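Local atomic coordinates of laccase (PDB entry 3SQR), a protein that is a multicopper oxidase that probably couples the one-electron oxidation of phenolic substrates such as hydroquinone to the reduction of dioxygen to water. Residues A[67-79]-A[88-101]. Residues are numbered along the deposited sequence; the frame is centred on the assembly and turned at random.
Sequences TREYWLSVENSTI and AMTFNGTVPGPAII. With NAG (2-acetamido-2-deoxy-beta-D-glucopyranose), chain G; MAN (alpha-D-mannopyranose), chain C; NAG (2-acetamido-2-deoxy-beta-D-glucopyranose), chain H; NAG (2-acetamido-2-deoxy-beta-D-glucopyranose), chain B.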
loop_
_atom_site.group_PDB
_atom_site.type_symbol
_atom_site.label_atom_id
_atom_site.label_comp_id
_atom_site.label_asym_id
_atom_site.label_seq_id
_atom_site.Cartn_x
_atom_site.Cartn_y
_atom_site.Cartn_z
ATOM N N THR A 67 -14.786 10.304 -17.465
ATOM C CA THR A 67 -13.973 11.143 -16.588
ATOM C C THR A 67 -14.638 11.316 -15.239
ATOM O O THR A 67 -15.830 11.682 -15.170
ATOM C CB THR A 67 -13.689 12.476 -17.250
ATOM O OG1 THR A 67 -12.884 12.221 -18.395
ATOM C CG2 THR A 67 -12.951 13.374 -16.306
ATOM N N ARG A 68 -13.930 11.016 -14.163
ATOM C CA ARG A 68 -14.475 11.201 -12.835
ATOM C C ARG A 68 -13.593 12.220 -12.095
ATOM O O ARG A 68 -12.372 12.105 -12.126
ATOM C CB ARG A 68 -14.460 9.899 -12.107
ATOM C CG ARG A 68 -15.562 8.927 -12.706
ATOM C CD ARG A 68 -15.740 7.780 -11.859
ATOM N NE ARG A 68 -16.321 6.675 -12.629
ATOM C CZ ARG A 68 -17.603 6.553 -12.960
ATOM N NH1 ARG A 68 -18.504 7.479 -12.610
ATOM N NH2 ARG A 68 -17.979 5.493 -13.653
ATOM N N GLU A 69 -14.224 13.224 -11.515
ATOM C CA GLU A 69 -13.518 14.314 -10.912
ATOM C C GLU A 69 -13.733 14.359 -9.399
ATOM O O GLU A 69 -14.853 14.225 -8.903
ATOM C CB GLU A 69 -14.006 15.604 -11.540
ATOM C CG GLU A 69 -13.235 16.839 -11.085
ATOM C CD GLU A 69 -13.495 18.071 -11.976
ATOM O OE1 GLU A 69 -14.638 18.216 -12.439
ATOM O OE2 GLU A 69 -12.553 18.854 -12.184
ATOM N N TYR A 70 -12.694 14.626 -8.647
ATOM C CA TYR A 70 -12.744 14.608 -7.204
ATOM C C TYR A 70 -12.004 15.807 -6.676
ATOM O O TYR A 70 -11.025 16.248 -7.262
ATOM C CB TYR A 70 -12.121 13.312 -6.631
ATOM C CG TYR A 70 -12.917 12.072 -6.798
ATOM C CD1 TYR A 70 -13.816 11.658 -5.819
ATOM C CD2 TYR A 70 -12.761 11.292 -7.907
ATOM C CE1 TYR A 70 -14.552 10.467 -5.980
ATOM C CE2 TYR A 70 -13.474 10.147 -8.074
ATOM C CZ TYR A 70 -14.368 9.736 -7.132
ATOM O OH TYR A 70 -15.054 8.583 -7.361
ATOM N N TRP A 71 -12.451 16.345 -5.539
ATOM C CA TRP A 71 -11.756 17.394 -4.846
ATOM C C TRP A 71 -11.394 16.853 -3.483
ATOM O O TRP A 71 -12.259 16.397 -2.766
ATOM C CB TRP A 71 -12.620 18.677 -4.728
ATOM C CG TRP A 71 -12.673 19.495 -5.939
ATOM C CD1 TRP A 71 -11.867 20.576 -6.250
ATOM C CD2 TRP A 71 -13.557 19.319 -7.028
ATOM N NE1 TRP A 71 -12.204 21.070 -7.501
ATOM C CE2 TRP A 71 -13.247 20.316 -7.987
ATOM C CE3 TRP A 71 -14.591 18.408 -7.302
ATOM C CZ2 TRP A 71 -13.907 20.397 -9.176
ATOM C CZ3 TRP A 71 -15.266 18.520 -8.474
ATOM C CH2 TRP A 71 -14.935 19.510 -9.393
ATOM N N LEU A 72 -10.125 16.854 -3.137
ATOM C CA LEU A 72 -9.718 16.356 -1.822
ATOM C C LEU A 72 -8.994 17.453 -1.132
ATOM O O LEU A 72 -8.162 18.148 -1.713
ATOM C CB LEU A 72 -8.776 15.145 -1.911
ATOM C CG LEU A 72 -9.348 13.862 -2.526
ATOM C CD1 LEU A 72 -8.328 12.738 -2.639
ATOM C CD2 LEU A 72 -10.533 13.450 -1.703
ATOM N N SER A 73 -9.269 17.548 0.142
ATOM C CA SER A 73 -8.577 18.485 0.983
ATOM C C SER A 73 -7.810 17.727 2.044
ATOM O O SER A 73 -8.360 16.949 2.826
ATOM C CB SER A 73 -9.587 19.461 1.590
ATOM O OG SER A 73 -9.013 20.166 2.671
ATOM N N VAL A 74 -6.506 17.974 2.084
ATOM C CA VAL A 74 -5.656 17.403 3.091
ATOM C C VAL A 74 -5.740 18.270 4.313
ATOM O O VAL A 74 -5.381 19.445 4.266
ATOM C CB VAL A 74 -4.214 17.259 2.630
ATOM C CG1 VAL A 74 -3.307 16.793 3.768
ATOM C CG2 VAL A 74 -4.199 16.304 1.432
ATOM N N GLU A 75 -6.249 17.683 5.370
ATOM C CA GLU A 75 -6.610 18.449 6.558
ATOM C C GLU A 75 -5.996 18.008 7.835
ATOM O O GLU A 75 -5.616 16.880 8.051
ATOM C CB GLU A 75 -8.131 18.440 6.726
ATOM C CG GLU A 75 -8.822 18.810 5.455
ATOM C CD GLU A 75 -10.228 19.286 5.609
ATOM O OE1 GLU A 75 -10.980 18.788 6.483
ATOM O OE2 GLU A 75 -10.570 20.179 4.811
ATOM N N ASN A 76 -5.901 18.994 8.721
ATOM C CA ASN A 76 -5.444 18.802 10.047
ATOM C C ASN A 76 -6.646 18.700 10.961
ATOM O O ASN A 76 -7.381 19.666 11.132
ATOM C CB ASN A 76 -4.505 19.963 10.369
ATOM C CG ASN A 76 -3.666 19.699 11.575
ATOM O OD1 ASN A 76 -3.925 18.817 12.425
ATOM N ND2 ASN A 76 -2.615 20.508 11.683
ATOM N N SER A 77 -6.898 17.513 11.473
ATOM C CA SER A 77 -8.153 17.167 12.064
ATOM C C SER A 77 -8.059 16.675 13.489
ATOM O O SER A 77 -6.969 16.452 14.050
ATOM C CB SER A 77 -8.729 16.028 11.196
ATOM O OG SER A 77 -8.692 16.327 9.806
ATOM N N THR A 78 -9.226 16.434 14.091
ATOM C CA THR A 78 -9.359 15.823 15.364
ATOM C C THR A 78 -10.384 14.734 15.171
ATOM O O THR A 78 -11.424 14.986 14.616
ATOM C CB THR A 78 -9.797 16.842 16.435
ATOM O OG1 THR A 78 -8.842 17.903 16.397
ATOM C CG2 THR A 78 -9.903 16.186 17.762
ATOM N N ILE A 79 -10.033 13.522 15.562
ATOM C CA ILE A 79 -10.960 12.411 15.492
ATOM C C ILE A 79 -10.919 11.528 16.745
ATOM O O ILE A 79 -9.944 11.537 17.510
ATOM C CB ILE A 79 -10.672 11.618 14.217
ATOM C CG1 ILE A 79 -9.230 11.142 14.210
ATOM C CG2 ILE A 79 -10.938 12.451 12.957
ATOM C CD1 ILE A 79 -9.072 9.935 13.189
ATOM N N ALA A 88 -5.302 14.140 13.714
ATOM C CA ALA A 88 -5.060 13.342 12.509
ATOM C C ALA A 88 -4.787 14.220 11.336
ATOM O O ALA A 88 -5.104 15.400 11.312
ATOM C CB ALA A 88 -6.242 12.382 12.225
ATOM N N MET A 89 -4.166 13.637 10.329
ATOM C CA MET A 89 -4.031 14.217 9.035
ATOM C C MET A 89 -4.859 13.404 8.080
ATOM O O MET A 89 -4.618 12.192 7.904
ATOM C CB MET A 89 -2.582 14.227 8.589
ATOM C CG MET A 89 -1.726 14.897 9.583
ATOM S SD MET A 89 -0.064 15.226 8.980
ATOM C CE MET A 89 0.709 15.904 10.479
ATOM N N THR A 90 -5.850 14.074 7.504
ATOM C CA THR A 90 -6.903 13.395 6.804
ATOM C C THR A 90 -7.140 13.971 5.421
ATOM O O THR A 90 -6.883 15.120 5.151
ATOM C CB THR A 90 -8.226 13.467 7.581
ATOM O OG1 THR A 90 -8.768 14.795 7.589
ATOM C CG2 THR A 90 -8.055 12.987 9.010
ATOM N N PHE A 91 -7.797 13.172 4.587
ATOM C CA PHE A 91 -8.499 13.673 3.453
ATOM C C PHE A 91 -9.917 13.953 3.931
ATOM O O PHE A 91 -10.701 13.035 4.299
ATOM C CB PHE A 91 -8.568 12.622 2.370
ATOM C CG PHE A 91 -7.222 12.230 1.838
ATOM C CD1 PHE A 91 -6.559 13.104 1.006
ATOM C CD2 PHE A 91 -6.634 11.024 2.188
ATOM C CE1 PHE A 91 -5.339 12.779 0.455
ATOM C CE2 PHE A 91 -5.384 10.673 1.639
ATOM C CZ PHE A 91 -4.756 11.556 0.797
ATOM N N ASN A 92 -10.275 15.214 3.936
ATOM C CA ASN A 92 -11.686 15.579 4.114
ATOM C C ASN A 92 -12.259 15.189 5.437
ATOM O O ASN A 92 -13.448 14.896 5.559
ATOM C CB ASN A 92 -12.511 15.016 2.935
ATOM C CG ASN A 92 -12.369 15.877 1.770
ATOM O OD1 ASN A 92 -11.307 15.892 1.134
ATOM N ND2 ASN A 92 -13.393 16.656 1.471
ATOM N N GLY A 93 -11.398 15.140 6.427
ATOM C CA GLY A 93 -11.821 15.072 7.812
ATOM C C GLY A 93 -12.279 13.724 8.316
ATOM O O GLY A 93 -12.860 13.628 9.368
ATOM N N THR A 94 -12.008 12.653 7.573
ATOM C CA THR A 94 -12.360 11.330 8.015
ATOM C C THR A 94 -11.150 10.403 7.864
ATOM O O THR A 94 -10.298 10.651 7.032
ATOM C CB THR A 94 -13.485 10.706 7.232
ATOM O OG1 THR A 94 -13.151 10.610 5.824
ATOM C CG2 THR A 94 -14.827 11.476 7.456
ATOM N N VAL A 95 -11.118 9.381 8.717
ATOM C CA VAL A 95 -10.146 8.263 8.570
ATOM C C VAL A 95 -10.969 7.016 8.522
ATOM O O VAL A 95 -11.684 6.738 9.476
ATOM C CB VAL A 95 -9.151 8.202 9.699
ATOM C CG1 VAL A 95 -8.210 7.013 9.579
ATOM C CG2 VAL A 95 -8.340 9.523 9.816
ATOM N N PRO A 96 -10.902 6.278 7.427
ATOM C CA PRO A 96 -10.266 6.552 6.130
ATOM C C PRO A 96 -10.833 7.759 5.419
ATOM O O PRO A 96 -11.977 8.165 5.704
ATOM C CB PRO A 96 -10.573 5.303 5.299
ATOM C CG PRO A 96 -11.182 4.331 6.202
ATOM C CD PRO A 96 -11.729 5.066 7.394
ATOM N N GLY A 97 -10.059 8.319 4.500
ATOM C CA GLY A 97 -10.546 9.338 3.606
ATOM C C GLY A 97 -11.704 8.894 2.760
ATOM O O GLY A 97 -12.072 7.704 2.767
ATOM N N PRO A 98 -12.247 9.837 1.962
ATOM C CA PRO A 98 -13.323 9.500 1.014
ATOM C C PRO A 98 -12.938 8.393 0.071
ATOM O O PRO A 98 -11.805 8.280 -0.350
ATOM C CB PRO A 98 -13.483 10.780 0.175
ATOM C CG PRO A 98 -12.880 11.846 0.904
ATOM C CD PRO A 98 -11.858 11.239 1.875
ATOM N N ALA A 99 -13.916 7.561 -0.282
ATOM C CA ALA A 99 -13.690 6.558 -1.309
ATOM C C ALA A 99 -13.625 7.201 -2.691
ATOM O O ALA A 99 -14.457 8.030 -3.053
ATOM C CB ALA A 99 -14.827 5.527 -1.304
ATOM N N ILE A 100 -12.642 6.765 -3.469
ATOM C CA ILE A 100 -12.585 7.066 -4.843
ATOM C C ILE A 100 -12.924 5.779 -5.509
ATOM O O ILE A 100 -12.198 4.770 -5.372
ATOM C CB ILE A 100 -11.188 7.542 -5.217
ATOM C CG1 ILE A 100 -10.913 8.817 -4.436
ATOM C CG2 ILE A 100 -11.079 7.673 -6.752
ATOM C CD1 ILE A 100 -9.580 9.400 -4.663
ATOM N N ILE A 101 -14.048 5.808 -6.234
ATOM C CA ILE A 101 -14.601 4.609 -6.884
ATOM C C ILE A 101 -14.717 4.955 -8.364
ATOM O O ILE A 101 -15.322 5.986 -8.750
ATOM C CB ILE A 101 -15.893 4.115 -6.239
ATOM C CG1 ILE A 101 -15.672 3.777 -4.740
ATOM C CG2 ILE A 101 -16.480 2.845 -6.999
ATOM C CD1 ILE A 101 -16.973 3.308 -3.899
HETATM C C1 NAG G . -13.344 17.648 0.422
HETATM C C2 NAG G . -14.508 17.761 -0.535
HETATM C C3 NAG G . -14.325 18.928 -1.470
HETATM C C4 NAG G . -14.152 20.174 -0.652
HETATM C C5 NAG G . -12.997 20.008 0.294
HETATM C C6 NAG G . -12.769 21.241 1.171
HETATM C C7 NAG G . -15.290 15.487 -0.995
HETATM C C8 NAG G . -15.097 14.305 -1.905
HETATM N N2 NAG G . -14.514 16.536 -1.318
HETATM O O3 NAG G . -15.479 19.047 -2.210
HETATM O O4 NAG G . -13.891 21.216 -1.519
HETATM O O5 NAG G . -13.220 18.888 1.158
HETATM O O6 NAG G . -13.966 21.446 1.961
HETATM O O7 NAG G . -16.081 15.447 -0.052
HETATM C C1 MAN C . -19.361 14.026 -7.793
HETATM C C2 MAN C . -18.950 15.193 -8.715
HETATM C C3 MAN C . -18.800 14.677 -10.160
HETATM C C4 MAN C . -17.783 13.537 -10.193
HETATM C C5 MAN C . -18.204 12.434 -9.215
HETATM C C6 MAN C . -17.094 11.387 -9.053
HETATM O O2 MAN C . -17.785 15.861 -8.231
HETATM O O3 MAN C . -18.432 15.696 -11.061
HETATM O O4 MAN C . -17.413 13.128 -11.526
HETATM O O5 MAN C . -18.441 12.955 -7.903
HETATM O O6 MAN C . -17.488 10.367 -8.132
HETATM C C1 NAG H . -1.789 20.416 12.817
HETATM C C2 NAG H . -0.450 21.044 12.565
HETATM C C3 NAG H . 0.349 21.043 13.846
HETATM C C4 NAG H . -0.399 21.727 14.988
HETATM C C5 NAG H . -1.760 21.060 15.079
HETATM C C6 NAG H . -2.582 21.723 16.190
HETATM C C7 NAG H . 0.469 20.447 10.416
HETATM C C8 NAG H . 1.230 19.391 9.685
HETATM N N2 NAG H . 0.279 20.188 11.653
HETATM O O3 NAG H . 1.585 21.644 13.589
HETATM O O4 NAG H . 0.314 21.495 16.194
HETATM O O5 NAG H . -2.417 21.212 13.826
HETATM O O6 NAG H . -2.837 23.055 15.796
HETATM O O7 NAG H . 0.072 21.449 9.851
HETATM C C1 NAG B . -18.016 2.339 1.737
HETATM C C2 NAG B . -18.345 3.691 1.111
HETATM C C3 NAG B . -19.503 3.607 0.113
HETATM C C4 NAG B . -19.327 2.450 -0.866
HETATM C C5 NAG B . -18.904 1.166 -0.138
HETATM C C6 NAG B . -18.665 0.007 -1.121
HETATM C C7 NAG B . -17.723 5.682 2.349
HETATM C C8 NAG B . -18.023 6.679 3.424
HETATM N N2 NAG B . -18.612 4.705 2.133
HETATM O O3 NAG B . -19.594 4.824 -0.619
HETATM O O4 NAG B . -20.614 2.215 -1.418
HETATM O O5 NAG B . -17.758 1.397 0.691
HETATM O O6 NAG B . -17.354 0.056 -1.667
HETATM O O7 NAG B . -16.665 5.758 1.699
#
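Asn92 meets Ser73 twice at the end of strand 86-91, where a type I' turn from Phe91 to Thr94 follows. Its backbone N donates to Ser73 O, and its OD1 accepts from Ser73 N at 2.8 Å with an N-H...O angle of 176°, the donor lying 28° out of the plane of the side-chain carbonyl. Followed outward, Asn92 CB lies 3.7 Å from C1 of an N-acetylglucosamine; CG sits beside the backbone N, and the turn about CB-CG (chi2 73°) points OD1 at Ser73 N, also 3.8 Å from Leu72 CD2. ND2 is bonded to that sugar, whose N2 donates to Trp71 O (2.7 Å), so amide and sugar both hold the strand edge. Beyond the antiparallel hydrogen-bonded pairs Glu75-Thr90 and Ser77-Ala88, Ser77 OG and Thr90 OG1 hydrogen-bond at 2.7 Å, and Ile79 CD1 presses tightly on Val95 CG2 (3.5 Å). At the other end the Tyr70 ring lies between mannose C6 and, on the opposite face, Ile100 CG2, 4.1 Å from the ring centroid (CH-pi); Tyr70 OH accepts from Ile101 N at 3.2 Å. Strand 67-79 lies between 86-91 and parallel 107-114 in one sheet of the first cupredoxin-like domain; Ile100 begins 100-103, an outer strand of the other, parallel to 180-186, and touches Leu183.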